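Local coordinates for cellulose biosynthesis protein BcsG (PDB 5OLT) that is required for cellulose biosynthesis, this chain being the zinc-binding extramembrane domain, of the alkaline phosphatase family, of a membrane-anchored subunit of the cellulose synthase, at residues D55-D60 with L333-S338; E75-M80 with G269-D274. All blocks are in the same frame, centred on the assembly; numbering follows the deposited sequence.

Contact 1: D55-D60 with L333-S338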
loop_
_atom_site.group_PDB
_atom_site.type_symbol
_atom_site.label_atom_id
_atom_site.label_comp_id
_atom_site.label_asym_id
_atom_site.label_seq_id
_atom_site.Cartn_x
_atom_site.Cartn_y
_atom_site.Cartn_z
ATOM N N ASP A 55 -13.665 13.713 22.693
ATOM C CA ASP A 55 -13.042 14.861 22.006
ATOM C C ASP A 55 -12.269 14.485 20.720
ATOM O O ASP A 55 -11.398 15.255 20.254
ATOM C CB ASP A 55 -12.131 15.613 22.973
ATOM C CG ASP A 55 -11.020 14.740 23.523
ATOM O OD1 ASP A 55 -11.083 13.484 23.389
ATOM O OD2 ASP A 55 -10.066 15.317 24.082
ATOM N N ALA A 56 -12.590 13.323 20.148
ATOM C CA ALA A 56 -11.969 12.912 18.869
ATOM C C ALA A 56 -12.407 13.877 17.775
ATOM O O ALA A 56 -13.496 14.452 17.816
ATOM C CB ALA A 56 -12.370 11.483 18.499
ATOM N N GLN A 57 -11.535 14.066 16.796
ATOM C CA GLN A 57 -11.798 14.968 15.683
ATOM C C GLN A 57 -12.055 14.171 14.410
ATOM O O GLN A 57 -11.208 13.353 14.022
ATOM C CB GLN A 57 -10.607 15.901 15.484
ATOM C CG GLN A 57 -10.300 16.726 16.716
ATOM C CD GLN A 57 -11.444 17.657 17.079
ATOM O OE1 GLN A 57 -11.844 18.481 16.277
ATOM N NE2 GLN A 57 -11.989 17.504 18.280
ATOM N N PRO A 58 -13.200 14.406 13.744
ATOM C CA PRO A 58 -13.512 13.709 12.480
ATOM C C PRO A 58 -12.527 14.108 11.379
ATOM O O PRO A 58 -12.057 15.248 11.316
ATOM C CB PRO A 58 -14.916 14.216 12.116
ATOM C CG PRO A 58 -15.483 14.738 13.387
ATOM C CD PRO A 58 -14.331 15.272 14.161
ATOM N N PHE A 59 -12.201 13.140 10.549
ATOM C CA PHE A 59 -11.423 13.386 9.341
ATOM C C PHE A 59 -11.728 12.268 8.353
ATOM O O PHE A 59 -12.382 11.277 8.724
ATOM C CB PHE A 59 -9.917 13.438 9.661
ATOM C CG PHE A 59 -9.308 12.099 10.042
ATOM C CD1 PHE A 59 -9.441 11.592 11.343
ATOM C CD2 PHE A 59 -8.624 11.328 9.083
ATOM C CE1 PHE A 59 -8.881 10.366 11.687
ATOM C CE2 PHE A 59 -8.038 10.106 9.448
ATOM C CZ PHE A 59 -8.173 9.621 10.754
ATOM N N ASP A 60 -11.250 12.433 7.119
ATOM C CA ASP A 60 -11.400 11.419 6.074
ATOM C C ASP A 60 -10.072 10.748 5.758
ATOM O O ASP A 60 -9.037 11.427 5.650
ATOM C CB ASP A 60 -11.943 12.040 4.785
ATOM C CG ASP A 60 -13.287 12.669 4.951
ATOM O OD1 ASP A 60 -14.122 12.082 5.664
ATOM O OD2 ASP A 60 -13.528 13.754 4.329
ATOM N N LEU A 333 -4.128 14.710 15.911
ATOM C CA LEU A 333 -2.953 15.307 15.296
ATOM C C LEU A 333 -3.344 16.494 14.394
ATOM O O LEU A 333 -2.508 17.375 14.173
ATOM C CB LEU A 333 -2.033 14.276 14.629
ATOM C CG LEU A 333 -2.522 13.478 13.457
ATOM C CD1 LEU A 333 -2.554 14.327 12.217
ATOM C CD2 LEU A 333 -1.594 12.297 13.186
ATOM N N PHE A 334 -4.584 16.528 13.885
ATOM C CA PHE A 334 -5.028 17.614 13.009
ATOM C C PHE A 334 -5.246 18.944 13.720
ATOM O O PHE A 334 -5.277 19.971 13.071
ATOM C CB PHE A 334 -6.328 17.270 12.267
ATOM C CG PHE A 334 -6.196 16.159 11.268
ATOM C CD1 PHE A 334 -5.750 16.445 9.974
ATOM C CD2 PHE A 334 -6.522 14.820 11.604
ATOM C CE1 PHE A 334 -5.639 15.430 9.024
ATOM C CE2 PHE A 334 -6.405 13.794 10.650
ATOM C CZ PHE A 334 -5.950 14.110 9.356
ATOM N N THR A 335 -5.403 18.908 15.042
ATOM C CA THR A 335 -5.694 20.130 15.764
ATOM C C THR A 335 -4.614 20.506 16.769
ATOM O O THR A 335 -4.759 21.523 17.476
ATOM C CB THR A 335 -7.075 20.039 16.448
ATOM O OG1 THR A 335 -7.094 18.863 17.250
ATOM C CG2 THR A 335 -8.187 19.973 15.413
ATOM N N GLU A 336 -3.528 19.735 16.828
ATOM C CA GLU A 336 -2.396 20.052 17.716
ATOM C C GLU A 336 -1.689 21.323 17.256
ATOM O O GLU A 336 -1.431 21.494 16.062
ATOM C CB GLU A 336 -1.370 18.902 17.736
ATOM C CG GLU A 336 -1.774 17.676 18.570
ATOM C CD GLU A 336 -2.006 17.971 20.048
ATOM O OE1 GLU A 336 -1.390 18.900 20.606
ATOM O OE2 GLU A 336 -2.815 17.277 20.680
ATOM N N ASP A 337 -1.340 22.203 18.198
ATOM C CA ASP A 337 -0.566 23.393 17.832
ATOM C C ASP A 337 0.819 23.028 17.300
ATOM O O ASP A 337 1.383 23.743 16.479
ATOM C CB ASP A 337 -0.358 24.298 19.065
ATOM C CG ASP A 337 -1.671 24.805 19.693
ATOM O OD1 ASP A 337 -2.671 25.050 18.973
ATOM O OD2 ASP A 337 -1.690 24.992 20.936
ATOM N N SER A 338 1.379 21.931 17.802
ATOM C CA SER A 338 2.721 21.506 17.422
ATOM C C SER A 338 2.674 19.987 17.378
ATOM O O SER A 338 2.247 19.345 18.361
ATOM C CB SER A 338 3.744 21.990 18.468
ATOM O OG SER A 338 5.067 21.534 18.183
#
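Gln57 and Phe334 bring the two irregular backbones closest, with their CA atoms 7.7 Å apart, and since no hydrogen bond crosses, side chains alone bridge the gap. Phe59 and Phe334, both buried, form the apolar half. CE2 of Phe334 lies over one face of the Phe59 ring, offset toward its rim and 3.4 Å from CG of Phe59. The planes are inclined at 37° with centroids 5.0 Å apart, an oblique pairing in which one corner of the Phe334 ring does the touching. Leu333 CD1 sits over the centre of a face of the Phe334 ring, while Phe141 meets Phe59 edge-to-face, apolar surroundings that suit large flat side chains. The segment 55-60 leads into strand 60-66, an inner strand of the mixed seven-stranded sheet, and 333-338 follows helix 318-328, so the pair packs the loop after that helix against the start of a core strand. Nearer the surface, Gln57 CG approaches Thr335 OG1 at 3.9 Å, a van der Waals contact. The Gln57 chain bends at chi2 (-63°), turning its amide back so that NE2 donates to Asp55 O at 3.1 Å. That bond is nearly straight at the hydrogen (165°), although NE2 stands above the carbonyl plane.

Contact 2: E75-M80 with G269-D274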
loop_
_atom_site.group_PDB
_atom_site.type_symbol
_atom_site.label_atom_id
_atom_site.label_comp_id
_atom_site.label_asym_id
_atom_site.label_seq_id
_atom_site.Cartn_x
_atom_site.Cartn_y
_atom_site.Cartn_z
ATOM N N GLU A 75 12.001 5.045 -11.899
ATOM C CA GLU A 75 13.353 5.273 -12.387
ATOM C C GLU A 75 13.412 5.081 -13.910
ATOM O O GLU A 75 13.911 5.962 -14.647
ATOM C CB GLU A 75 14.340 4.350 -11.661
ATOM C CG GLU A 75 15.753 4.408 -12.232
ATOM C CD GLU A 75 16.520 5.671 -11.845
ATOM O OE1 GLU A 75 16.038 6.444 -10.974
ATOM O OE2 GLU A 75 17.616 5.893 -12.424
ATOM N N ALA A 76 12.891 3.947 -14.395
ATOM C CA ALA A 76 12.954 3.625 -15.842
ATOM C C ALA A 76 12.164 4.638 -16.677
ATOM O O ALA A 76 12.517 4.938 -17.828
ATOM C CB ALA A 76 12.446 2.211 -16.083
ATOM N N ALA A 77 11.108 5.191 -16.085
ATOM C CA ALA A 77 10.279 6.193 -16.763
ATOM C C ALA A 77 10.865 7.591 -16.665
ATOM O O ALA A 77 10.321 8.513 -17.287
ATOM C CB ALA A 77 8.871 6.182 -16.190
ATOM N N GLY A 78 11.921 7.770 -15.869
ATOM C CA GLY A 78 12.530 9.120 -15.722
ATOM C C GLY A 78 11.687 10.073 -14.892
ATOM O O GLY A 78 11.685 11.275 -15.137
ATOM N N LEU A 79 10.943 9.556 -13.920
ATOM C CA LEU A 79 10.016 10.375 -13.158
ATOM C C LEU A 79 10.352 10.536 -11.668
ATOM O O LEU A 79 9.498 10.935 -10.893
ATOM C CB LEU A 79 8.576 9.841 -13.357
ATOM C CG LEU A 79 8.070 10.019 -14.793
ATOM C CD1 LEU A 79 6.715 9.344 -14.896
ATOM C CD2 LEU A 79 7.926 11.493 -15.117
ATOM N N MET A 80 11.602 10.253 -11.270
ATOM C CA MET A 80 12.007 10.415 -9.878
ATOM C C MET A 80 11.947 11.859 -9.386
ATOM O O MET A 80 11.761 12.088 -8.192
ATOM C CB MET A 80 13.410 9.864 -9.666
ATOM C CG MET A 80 13.478 8.363 -9.841
ATOM S SD MET A 80 12.626 7.471 -8.525
ATOM C CE MET A 80 13.781 7.697 -7.174
ATOM N N GLY A 269 4.883 -2.492 -12.583
ATOM C CA GLY A 269 4.461 -2.867 -13.949
ATOM C C GLY A 269 5.496 -3.629 -14.741
ATOM O O GLY A 269 5.261 -3.978 -15.885
ATOM N N ALA A 270 6.645 -3.894 -14.115
ATOM C CA ALA A 270 7.741 -4.627 -14.766
ATOM C C ALA A 270 8.167 -3.855 -16.040
ATOM O O ALA A 270 8.467 -4.443 -17.078
ATOM C CB ALA A 270 7.355 -6.091 -15.065
ATOM N N LEU A 271 8.216 -2.523 -15.953
ATOM C CA LEU A 271 8.642 -1.728 -17.116
ATOM C C LEU A 271 10.053 -2.123 -17.595
ATOM O O LEU A 271 10.271 -2.331 -18.812
ATOM C CB LEU A 271 8.555 -0.229 -16.785
ATOM C CG LEU A 271 8.880 0.761 -17.884
ATOM C CD1 LEU A 271 7.992 0.606 -19.122
ATOM C CD2 LEU A 271 8.807 2.171 -17.319
ATOM N N LYS A 272 11.001 -2.197 -16.671
ATOM C CA LYS A 272 12.355 -2.653 -16.959
ATOM C C LYS A 272 12.435 -4.137 -16.639
ATOM O O LYS A 272 12.332 -4.547 -15.486
ATOM C CB LYS A 272 13.393 -1.856 -16.157
ATOM C CG LYS A 272 14.832 -2.282 -16.446
ATOM C CD LYS A 272 15.825 -1.250 -15.957
ATOM C CE LYS A 272 17.278 -1.730 -16.071
ATOM N NZ LYS A 272 18.126 -0.889 -15.164
ATOM N N GLY A 273 12.620 -4.923 -17.700
ATOM C CA GLY A 273 12.792 -6.377 -17.548
ATOM C C GLY A 273 14.134 -6.758 -16.943
ATOM O O GLY A 273 15.029 -5.902 -16.752
ATOM N N ASP A 274 14.306 -8.048 -16.654
ATOM C CA ASP A 274 15.583 -8.544 -16.161
ATOM C C ASP A 274 15.886 -9.894 -16.788
ATOM O O ASP A 274 15.232 -10.255 -17.789
ATOM C CB ASP A 274 15.581 -8.543 -14.606
ATOM C CG ASP A 274 14.575 -9.513 -13.998
ATOM O OD1 ASP A 274 14.050 -10.405 -14.702
ATOM O OD2 ASP A 274 14.296 -9.395 -12.792
#
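Leu271 CD2 carries the apolar contact, reaching CB of Ala76 at 3.8 Å and, more loosely, CB of Ala77 at 4.2 Å, so a single branch touches two successive methyls. The leucine's CG is turned anti to its own backbone N (chi1 -177°), which carries the branched end across to the helix. Small alanines suit these positions because they let the loop approach closely: the CA atoms of Ala76 and Lys272 are only 6.4 Å apart. Lys272 adds just its CB, 4.2 Å from CB of Ala76; the rest of its chain is extended.

Hydrogen bonds act within or beside the segments, none between them. Earlier in helix 71-76, the Asp73 carboxylate accepts the backbone N-H groups of Gly269 and Leu271, one on each oxygen, pinning the loop beside the methyl contact. Gly78 N donates to Glu75 O at 3.0 Å, one of two bonds back into the last turn that, with the positive phi of Gly78 (73°), make a Schellman motif; a residue without a side chain takes up this backbone shape easily. The C-terminal part of helix 71-76, leading into this Schellman turn, packs against the loop that follows the zinc ligands Glu266 and His267.

Overall arrangement
The two contacts lie on opposite sides of the chain's centre, their own centres 38 Å apart and their nearest atoms about 25 Å apart, so they do not touch. Along the sequence contact 2 is nested inside the long loop closed by contact 1. Strands 60-66 and 259-265, neighbours in the mixed sheet, connect the two ends: 55-60 leads into the first, and 269-274 follows the second. Zinc, bound by Cys67, Ser102, Glu266 and His267, belongs to the contact 2 end, about 13 Å from the side chain of Leu271. Contact 1 lies at the other end of these strands, whereas contact 2 lies on the metal-site side of the domain and supplies no ligand.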